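Local coordinates for peptidase M14 domain-containing protein (Shewanella amazonensis, PDB 2QVP) that is a putative zinc metallopeptidase of the M14 family, probably acting as a metallocarboxypeptidase or a related zinc hydrolase, at residues A[49-54]-A[108-113]; A[124-129]-A[142-147]. One frame throughout, in Å; residues are numbered along the deposited sequence. Where two conformers were deposited one is given.

Interaction 1: A[49-54]-A[108-113]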
# COMPACT_ATOMS: atom_id res chain seq x y z
N GLY A 49 -10.78 16.00 3.81
CA GLY A 49 -11.76 16.61 2.90
C GLY A 49 -13.14 15.97 2.99
O GLY A 49 -13.81 15.78 1.96
N HIS A 50 -13.53 15.61 4.22
CA HIS A 50 -14.80 14.92 4.53
C HIS A 50 -14.93 13.52 3.92
O HIS A 50 -16.04 13.03 3.72
CB HIS A 50 -16.01 15.82 4.18
CG HIS A 50 -15.90 17.19 4.78
ND1 HIS A 50 -16.12 17.42 6.12
CD2 HIS A 50 -15.54 18.37 4.24
CE1 HIS A 50 -15.92 18.70 6.38
NE2 HIS A 50 -15.57 19.30 5.25
N HIS A 51 -13.78 12.89 3.63
CA HIS A 51 -13.68 11.52 3.13
C HIS A 51 -12.96 10.74 4.23
O HIS A 51 -11.92 11.18 4.72
CB HIS A 51 -12.89 11.41 1.83
CG HIS A 51 -13.51 12.10 0.65
ND1 HIS A 51 -14.66 11.65 0.05
CD2 HIS A 51 -13.11 13.17 -0.07
CE1 HIS A 51 -14.96 12.43 -0.98
NE2 HIS A 51 -14.03 13.36 -1.07
N PRO A 52 -13.50 9.57 4.62
CA PRO A 52 -12.86 8.87 5.72
C PRO A 52 -11.57 8.17 5.35
O PRO A 52 -11.47 7.65 4.24
CB PRO A 52 -13.92 7.82 6.10
CG PRO A 52 -14.65 7.54 4.77
CD PRO A 52 -14.69 8.85 4.09
N LEU A 53 -10.60 8.22 6.26
CA LEU A 53 -9.39 7.41 6.17
C LEU A 53 -9.63 6.17 7.03
O LEU A 53 -9.57 6.24 8.27
CB LEU A 53 -8.12 8.12 6.66
CG LEU A 53 -7.40 9.12 5.77
CD1 LEU A 53 -8.26 10.37 5.58
CD2 LEU A 53 -5.98 9.44 6.40
N TYR A 54 -9.87 5.04 6.37
CA TYR A 54 -10.15 3.77 7.04
C TYR A 54 -8.97 2.87 7.36
O TYR A 54 -7.99 2.81 6.62
CB TYR A 54 -11.07 2.89 6.16
CG TYR A 54 -12.49 3.35 6.02
CD1 TYR A 54 -13.36 3.33 7.11
CD2 TYR A 54 -12.99 3.76 4.77
CE1 TYR A 54 -14.68 3.74 6.99
CE2 TYR A 54 -14.32 4.15 4.63
CZ TYR A 54 -15.15 4.16 5.75
OH TYR A 54 -16.45 4.56 5.63
N VAL A 108 -5.30 6.29 1.72
CA VAL A 108 -4.76 7.28 2.64
C VAL A 108 -4.97 8.71 2.17
O VAL A 108 -5.08 9.56 2.97
CB VAL A 108 -3.25 6.98 2.92
CG1 VAL A 108 -2.58 8.10 3.77
CG2 VAL A 108 -3.14 5.61 3.57
N ASN A 109 -5.03 8.96 0.86
CA ASN A 109 -5.20 10.29 0.33
C ASN A 109 -6.46 10.38 -0.54
O ASN A 109 -6.34 10.42 -1.76
CB ASN A 109 -3.93 10.62 -0.47
CG ASN A 109 -3.92 12.01 -1.06
OD1 ASN A 109 -4.75 12.87 -0.75
ND2 ASN A 109 -2.94 12.23 -1.92
N PRO A 110 -7.65 10.41 0.08
CA PRO A 110 -8.90 10.48 -0.71
C PRO A 110 -9.08 11.77 -1.55
O PRO A 110 -9.68 11.69 -2.60
CB PRO A 110 -9.98 10.40 0.36
CG PRO A 110 -9.35 10.95 1.59
CD PRO A 110 -7.94 10.41 1.53
N THR A 111 -8.55 12.91 -1.10
CA THR A 111 -8.72 14.20 -1.78
C THR A 111 -7.86 14.22 -3.04
O THR A 111 -8.29 14.76 -4.07
CB THR A 111 -8.39 15.40 -0.86
OG1 THR A 111 -7.00 15.38 -0.51
CG2 THR A 111 -9.25 15.38 0.40
N GLY A 112 -6.67 13.62 -2.96
CA GLY A 112 -5.83 13.44 -4.12
C GLY A 112 -6.49 12.47 -5.08
O GLY A 112 -6.67 12.77 -6.27
N PHE A 113 -6.85 11.31 -4.55
CA PHE A 113 -7.52 10.22 -5.31
C PHE A 113 -8.74 10.67 -6.10
O PHE A 113 -8.89 10.33 -7.29
CB PHE A 113 -7.92 9.11 -4.32
CG PHE A 113 -8.50 7.89 -4.96
CD1 PHE A 113 -7.68 6.89 -5.44
CD2 PHE A 113 -9.88 7.73 -5.05
CE1 PHE A 113 -8.22 5.77 -5.97
CE2 PHE A 113 -10.42 6.61 -5.60
CZ PHE A 113 -9.59 5.62 -6.05

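Interaction 2: A[124-129]-A[142-147]. With SO4 (sulfate ion), chain D.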
# COMPACT_ATOMS: atom_id res chain seq x y z
N GLU A 124 0.03 18.90 0.16
CA GLU A 124 0.95 18.12 0.98
C GLU A 124 1.13 16.71 0.41
O GLU A 124 0.19 16.15 -0.15
CB GLU A 124 0.41 17.98 2.42
CG GLU A 124 0.16 19.28 3.20
CD GLU A 124 1.42 19.96 3.73
OE1 GLU A 124 2.43 19.26 4.02
OE2 GLU A 124 1.38 21.20 3.89
N ASN A 125 2.31 16.14 0.58
CA ASN A 125 2.65 14.78 0.18
C ASN A 125 2.38 13.85 1.37
O ASN A 125 3.18 13.84 2.31
CB ASN A 125 4.12 14.68 -0.23
CG ASN A 125 4.56 13.26 -0.59
OD1 ASN A 125 3.76 12.32 -0.65
ND2 ASN A 125 5.84 13.12 -0.88
N PRO A 126 1.29 13.05 1.34
CA PRO A 126 1.04 12.18 2.50
C PRO A 126 2.01 11.03 2.78
O PRO A 126 1.94 10.48 3.86
CB PRO A 126 -0.39 11.63 2.23
CG PRO A 126 -1.00 12.59 1.25
CD PRO A 126 0.18 12.93 0.37
N ASN A 127 2.91 10.70 1.86
CA ASN A 127 3.82 9.58 2.05
C ASN A 127 5.08 9.98 2.80
O ASN A 127 5.88 9.12 3.11
CB ASN A 127 4.19 8.97 0.71
CG ASN A 127 4.95 7.65 0.83
OD1 ASN A 127 4.63 6.81 1.65
ND2 ASN A 127 5.97 7.49 0.01
N ARG A 128 5.31 11.25 3.10
CA ARG A 128 6.53 11.60 3.82
C ARG A 128 6.26 12.32 5.14
O ARG A 128 5.13 12.69 5.44
CB ARG A 128 7.58 12.23 2.86
CG ARG A 128 8.24 11.07 1.96
CD ARG A 128 9.62 11.34 1.37
NE ARG A 128 10.69 11.40 2.37
CZ ARG A 128 11.92 11.91 2.16
NH1 ARG A 128 12.29 12.37 0.96
NH2 ARG A 128 12.82 11.95 3.17
N GLY A 129 7.29 12.35 5.97
CA GLY A 129 7.23 12.94 7.30
C GLY A 129 6.78 12.02 8.41
O GLY A 129 6.06 12.46 9.30
N ASP A 142 7.25 18.52 7.81
CA ASP A 142 6.68 18.14 6.50
C ASP A 142 5.57 17.06 6.54
O ASP A 142 5.23 16.53 5.49
CB ASP A 142 7.81 17.71 5.55
CG ASP A 142 8.53 16.43 6.00
OD1 ASP A 142 8.53 16.07 7.21
OD2 ASP A 142 9.14 15.82 5.11
N THR A 143 5.01 16.73 7.71
CA THR A 143 3.98 15.68 7.75
C THR A 143 2.67 16.29 7.25
O THR A 143 2.34 17.42 7.58
CB THR A 143 3.83 15.06 9.17
OG1 THR A 143 5.13 14.70 9.64
CG2 THR A 143 2.97 13.83 9.17
N SER A 144 1.96 15.56 6.39
CA SER A 144 0.67 15.99 5.88
C SER A 144 -0.38 15.71 6.94
O SER A 144 -0.12 14.94 7.89
CB SER A 144 0.31 15.18 4.66
OG SER A 144 -0.07 13.88 5.10
N ALA A 145 -1.56 16.31 6.77
CA ALA A 145 -2.73 16.06 7.66
C ALA A 145 -3.04 14.57 7.83
O ALA A 145 -3.34 14.11 8.93
CB ALA A 145 -3.97 16.79 7.13
N GLU A 146 -2.95 13.81 6.75
CA GLU A 146 -3.20 12.37 6.76
C GLU A 146 -2.11 11.64 7.54
O GLU A 146 -2.37 10.70 8.32
CB GLU A 146 -3.27 11.79 5.34
CG GLU A 146 -4.39 12.39 4.43
CD GLU A 146 -4.05 13.70 3.76
OE1 GLU A 146 -2.84 14.11 3.79
OE2 GLU A 146 -5.00 14.31 3.20
N GLY A 147 -0.87 12.08 7.32
CA GLY A 147 0.27 11.53 8.01
C GLY A 147 0.11 11.74 9.50
O GLY A 147 0.40 10.82 10.24
S SO4 D . 7.64 10.34 -2.00
O1 SO4 D . 6.32 10.67 -1.50
O2 SO4 D . 7.58 9.55 -3.21
O3 SO4 D . 8.39 11.56 -2.27
O4 SO4 D . 8.34 9.52 -1.00
O HOH W 1 4.13 17.66 2.44
O HOH W 2 2.48 12.63 5.78

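Interaction 1: A[49-54]-A[108-113]
In the alpha/beta fold of the M14 zinc peptidases, strand 51-57 lies second from the edge of the eight-stranded mixed sheet. Here it packs on the N-terminal turn of helix 110-115. No hydrogen bond joins the two segments, so the contact rests on van der Waals packing. Its buried part is L53, V108 and P110. L53 starts out alongside the other segment and then reaches in with both methyls. CD1 meets the CD-CG side of P110, 4.1 Å from P110 CD, the two side chains crossing nearly at right angles. L53 CD2 lies 3.5 Å from V108 O, which has no hydrogen-bond partner in the model. An alanine in place of L53 would remove CG and both methyls, and would probably loosen the packing on P110, V108 O, E146 and L150. H51 and P110 pass antiparallel, H51 CB 3.4 Å from P110 CB. Toward G49 the contact is looser and partly exposed, with buried T111 beneath. G49 has positive phi, and its CA rests on T111 CG2. That methyl lies at the H51 ring edge, 4.5 Å from H51 CD2. N109 is the N-cap; N109 OD1 accepts from G112 N at 3.0 Å, the donor standing above the carbonyl plane.

Interaction 2: A[124-129]-A[142-147]
The loop 124-129 folds against the start of helix 145-152, and S144 is central to the fit. S144 CB packs on the CB of E124, 3.6 Å away. Its chi1 of 74° puts OG between the backbone N and the carbonyl carbon. There S144 OG lies 3.3 Å from P126 CA. It also accepts from G147 N at 3.0 Å, a nearly straight bond, and donates to the anti lone pair of E146 OE1. The hydroxyl is thus held at the N-cap by two bonds. E146 bends at chi2 and runs alongside P126, its OE1 3.5 Å from P126 CG. N120 also bonds that carboxylate oxygen.

At the other end T143 OG1 donates to G129 O over only 2.4 Å. This very short bond lies in the carbonyl plane, on a lone pair. T143 OG1 also accepts from G140 N. G129 has positive phi, and a side chain there would clash with T143 and D142. One water bridges the segments, donating to P126 O and R128 O and accepting from S144 N. A second donates to E124 OE1, accepts from N125 N and makes a weak bond to D142 O.

N125 OD1 accepts from N127 N at 3.1 Å and also bonds H75 NE2. N125 ND2 turns to a sulfate, probably from the crystallisation liquor, with ND2 to sulfate O1 2.6 Å. N127 ND2 adds a weak bond to sulfate O4. R128 lays CG and CD along the ion, while its NE is bound to T227. Loop 125-128 combines an Asx turn with a type I beta turn, beside a helix capped by S144. N127-R128 recalls the Asn-Arg pair that holds the substrate carboxylate in M14 carboxypeptidases, and the nearby sulfate is consistent with such a pocket.

Interactions 1 and 2 follow each other along the chain, and their centres lie 13 Å apart. E146 of 142-147 connects them. Its CG packs 3.3 Å from V108 O, and its CB lies 3.7 Å from L53 CD2. P126 of interaction 2 meets the N-cap residue of interaction 1, with P126 CG 3.7 Å from N109 ND2. Two capped helix starts, 110-115 and 145-152, are therefore packed together. Interaction 1 is remote from the predicted active site. Interaction 2 is closer, the side chain of N125 being about 11 Å from that of E245, the predicted proton donor/acceptor. The sulfate beside N125 is at most suggestive of a place for a substrate carboxylate.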